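Local atomic coordinates of protein BONZAI 1 (Arabidopsis thaliana, PDB entry 6KXT), a protein that binds phospholipids in a calcium-dependent manner and restrains cell death and defence responses in the plant, here represented by its second C2 domain. Residues E84-N89 / H94-K99. Sequence-based numbering, arbitrary orientation. Where two conformers were deposited one is given.
Sequences ECSDFN and HSLIGK
A classic beta bulge interrupts the antiparallel hairpin of this C2 domain where Ile97 and Gly98 both face Cys85. Cys85 O takes two N-H groups from the same face of its carbonyl plane, Ile97 N at 2.8 Å and Gly98 N at 3.2 Å, while Cys85 N returns a bond to Gly98 O. At the bulge itself Ile97 CD1 rests 3.8 Å from Cys85 SG. Beyond the bulge, Asp87 N donates almost straight to Ser95 O (2.8 Å). At the turn end, His94 ND1 accepts Asn89 N at 3.0 Å, the donor close to the ring plane. With CG anti to its carbonyl carbon (chi1 -49°), the imidazole also reaches the Phe88 ring in an offset stack, CE1 over one face, planes 23° apart. Asn89 N would probably lose its acceptor, and one face of Phe88 its stacking partner, were an alanine to replace His94. One water joins Asp87 OD2, Asn89 ND2 and Ser95 OG; Asp87 OD1 is held by Asp33 N, and Asn89 ND2 also bonds Lys93 O. Strand 81-87 pairs on its other edge with strand 34-40, whose Phe35 meets His94 edge-to-face, whereas Cys85 packs against Phe119 of strand 117-121 in the second sheet.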
loop_
_atom_site.group_PDB
_atom_site.type_symbol
_atom_site.label_atom_id
_atom_site.label_comp_id
_atom_site.label_asym_id
_atom_site.label_seq_id
_atom_site.Cartn_x
_atom_site.Cartn_y
_atom_site.Cartn_z
ATOM N N GLU A 84 -2.279 3.181 1.984
ATOM C CA GLU A 84 -3.336 4.139 1.616
ATOM C C GLU A 84 -2.991 4.786 0.296
ATOM O O GLU A 84 -1.847 5.222 0.056
ATOM C CB GLU A 84 -3.490 5.228 2.670
ATOM C CG GLU A 84 -3.883 4.663 3.989
ATOM C CD GLU A 84 -4.735 5.596 4.820
ATOM O OE1 GLU A 84 -4.201 6.649 5.267
ATOM O OE2 GLU A 84 -5.896 5.179 5.068
ATOM N N CYS A 85 -4.002 4.881 -0.559
ATOM C CA CYS A 85 -3.921 5.635 -1.818
ATOM C C CYS A 85 -4.527 7.035 -1.548
ATOM O O CYS A 85 -5.611 7.114 -0.979
ATOM C CB CYS A 85 -4.661 4.874 -2.901
ATOM S SG CYS A 85 -4.527 5.704 -4.507
ATOM N N SER A 86 -3.772 8.072 -1.894
ATOM C CA SER A 86 -4.183 9.488 -1.729
ATOM C C SER A 86 -4.008 10.242 -3.029
ATOM O O SER A 86 -3.185 9.887 -3.907
ATOM C CB SER A 86 -3.418 10.178 -0.644
ATOM O OG SER A 86 -3.659 9.555 0.607
ATOM N N ASP A 87 -4.844 11.268 -3.131
ATOM C CA ASP A 87 -4.836 12.261 -4.217
ATOM C C ASP A 87 -3.922 13.435 -3.827
ATOM O O ASP A 87 -4.263 14.146 -2.875
ATOM C CB ASP A 87 -6.252 12.775 -4.427
ATOM C CG ASP A 87 -6.397 13.738 -5.585
ATOM O OD1 ASP A 87 -5.486 13.842 -6.399
ATOM O OD2 ASP A 87 -7.496 14.321 -5.696
ATOM N N PHE A 88 -2.795 13.597 -4.499
ATOM C CA PHE A 88 -1.824 14.683 -4.246
ATOM C C PHE A 88 -2.444 16.023 -4.661
ATOM O O PHE A 88 -2.873 16.201 -5.818
ATOM C CB PHE A 88 -0.524 14.463 -5.022
ATOM C CG PHE A 88 0.556 15.415 -4.581
ATOM C CD1 PHE A 88 1.378 15.099 -3.514
ATOM C CD2 PHE A 88 0.797 16.581 -5.291
ATOM C CE1 PHE A 88 2.381 15.973 -3.107
ATOM C CE2 PHE A 88 1.801 17.451 -4.889
ATOM C CZ PHE A 88 2.595 17.135 -3.810
ATOM N N ASN A 89 -2.467 16.939 -3.718
ATOM C CA ASN A 89 -2.945 18.321 -3.979
ATOM C C ASN A 89 -1.784 19.304 -3.751
ATOM O O ASN A 89 -1.027 19.156 -2.742
ATOM C CB ASN A 89 -4.173 18.604 -3.103
ATOM C CG ASN A 89 -5.377 17.769 -3.500
ATOM O OD1 ASN A 89 -5.674 17.649 -4.682
ATOM N ND2 ASN A 89 -6.079 17.175 -2.533
ATOM N N HIS A 94 -3.709 16.350 1.096
ATOM C CA HIS A 94 -3.963 15.233 0.166
ATOM C C HIS A 94 -5.209 14.489 0.606
ATOM O O HIS A 94 -5.282 14.061 1.774
ATOM C CB HIS A 94 -2.732 14.344 0.118
ATOM C CG HIS A 94 -1.484 15.139 -0.090
ATOM N ND1 HIS A 94 -1.392 16.080 -1.105
ATOM C CD2 HIS A 94 -0.273 15.120 0.517
ATOM C CE1 HIS A 94 -0.201 16.639 -1.089
ATOM N NE2 HIS A 94 0.521 16.041 -0.142
ATOM N N SER A 95 -6.087 14.192 -0.340
ATOM C CA SER A 95 -7.360 13.535 0.037
ATOM C C SER A 95 -7.255 12.022 -0.073
ATOM O O SER A 95 -6.550 11.510 -0.950
ATOM C CB SER A 95 -8.513 14.034 -0.723
ATOM O OG SER A 95 -8.279 13.957 -2.113
ATOM N N LEU A 96 -7.905 11.357 0.856
ATOM C CA LEU A 96 -7.911 9.881 0.910
ATOM C C LEU A 96 -8.748 9.304 -0.221
ATOM O O LEU A 96 -9.943 9.664 -0.358
ATOM C CB LEU A 96 -8.449 9.432 2.260
ATOM C CG LEU A 96 -8.399 7.929 2.519
ATOM C CD1 LEU A 96 -6.983 7.390 2.443
ATOM C CD2 LEU A 96 -9.025 7.648 3.872
ATOM N N ILE A 97 -8.131 8.420 -0.990
ATOM C CA ILE A 97 -8.825 7.619 -2.023
ATOM C C ILE A 97 -9.228 6.266 -1.441
ATOM O O ILE A 97 -10.360 5.851 -1.697
ATOM C CB ILE A 97 -7.951 7.522 -3.285
ATOM C CG1 ILE A 97 -7.667 8.898 -3.952
ATOM C CG2 ILE A 97 -8.552 6.499 -4.234
ATOM C CD1 ILE A 97 -6.589 8.859 -5.027
ATOM N N GLY A 98 -8.363 5.597 -0.677
ATOM C CA GLY A 98 -8.739 4.276 -0.144
ATOM C C GLY A 98 -7.638 3.707 0.729
ATOM O O GLY A 98 -6.495 4.138 0.607
ATOM N N LYS A 99 -8.035 2.784 1.600
ATOM C CA LYS A 99 -7.151 2.143 2.580
ATOM C C LYS A 99 -7.250 0.631 2.429
ATOM O O LYS A 99 -8.335 0.044 2.215
ATOM C CB LYS A 99 -7.690 2.516 3.973
ATOM C CG LYS A 99 -6.925 1.964 5.133
ATOM C CD LYS A 99 -7.503 2.484 6.434
ATOM C CE LYS A 99 -6.551 2.097 7.541
ATOM N NZ LYS A 99 -7.126 2.433 8.845
HETATM O O HOH W 1 -4.980 10.869 2.430
HETATM O O HOH W 2 -8.391 16.015 -3.804
#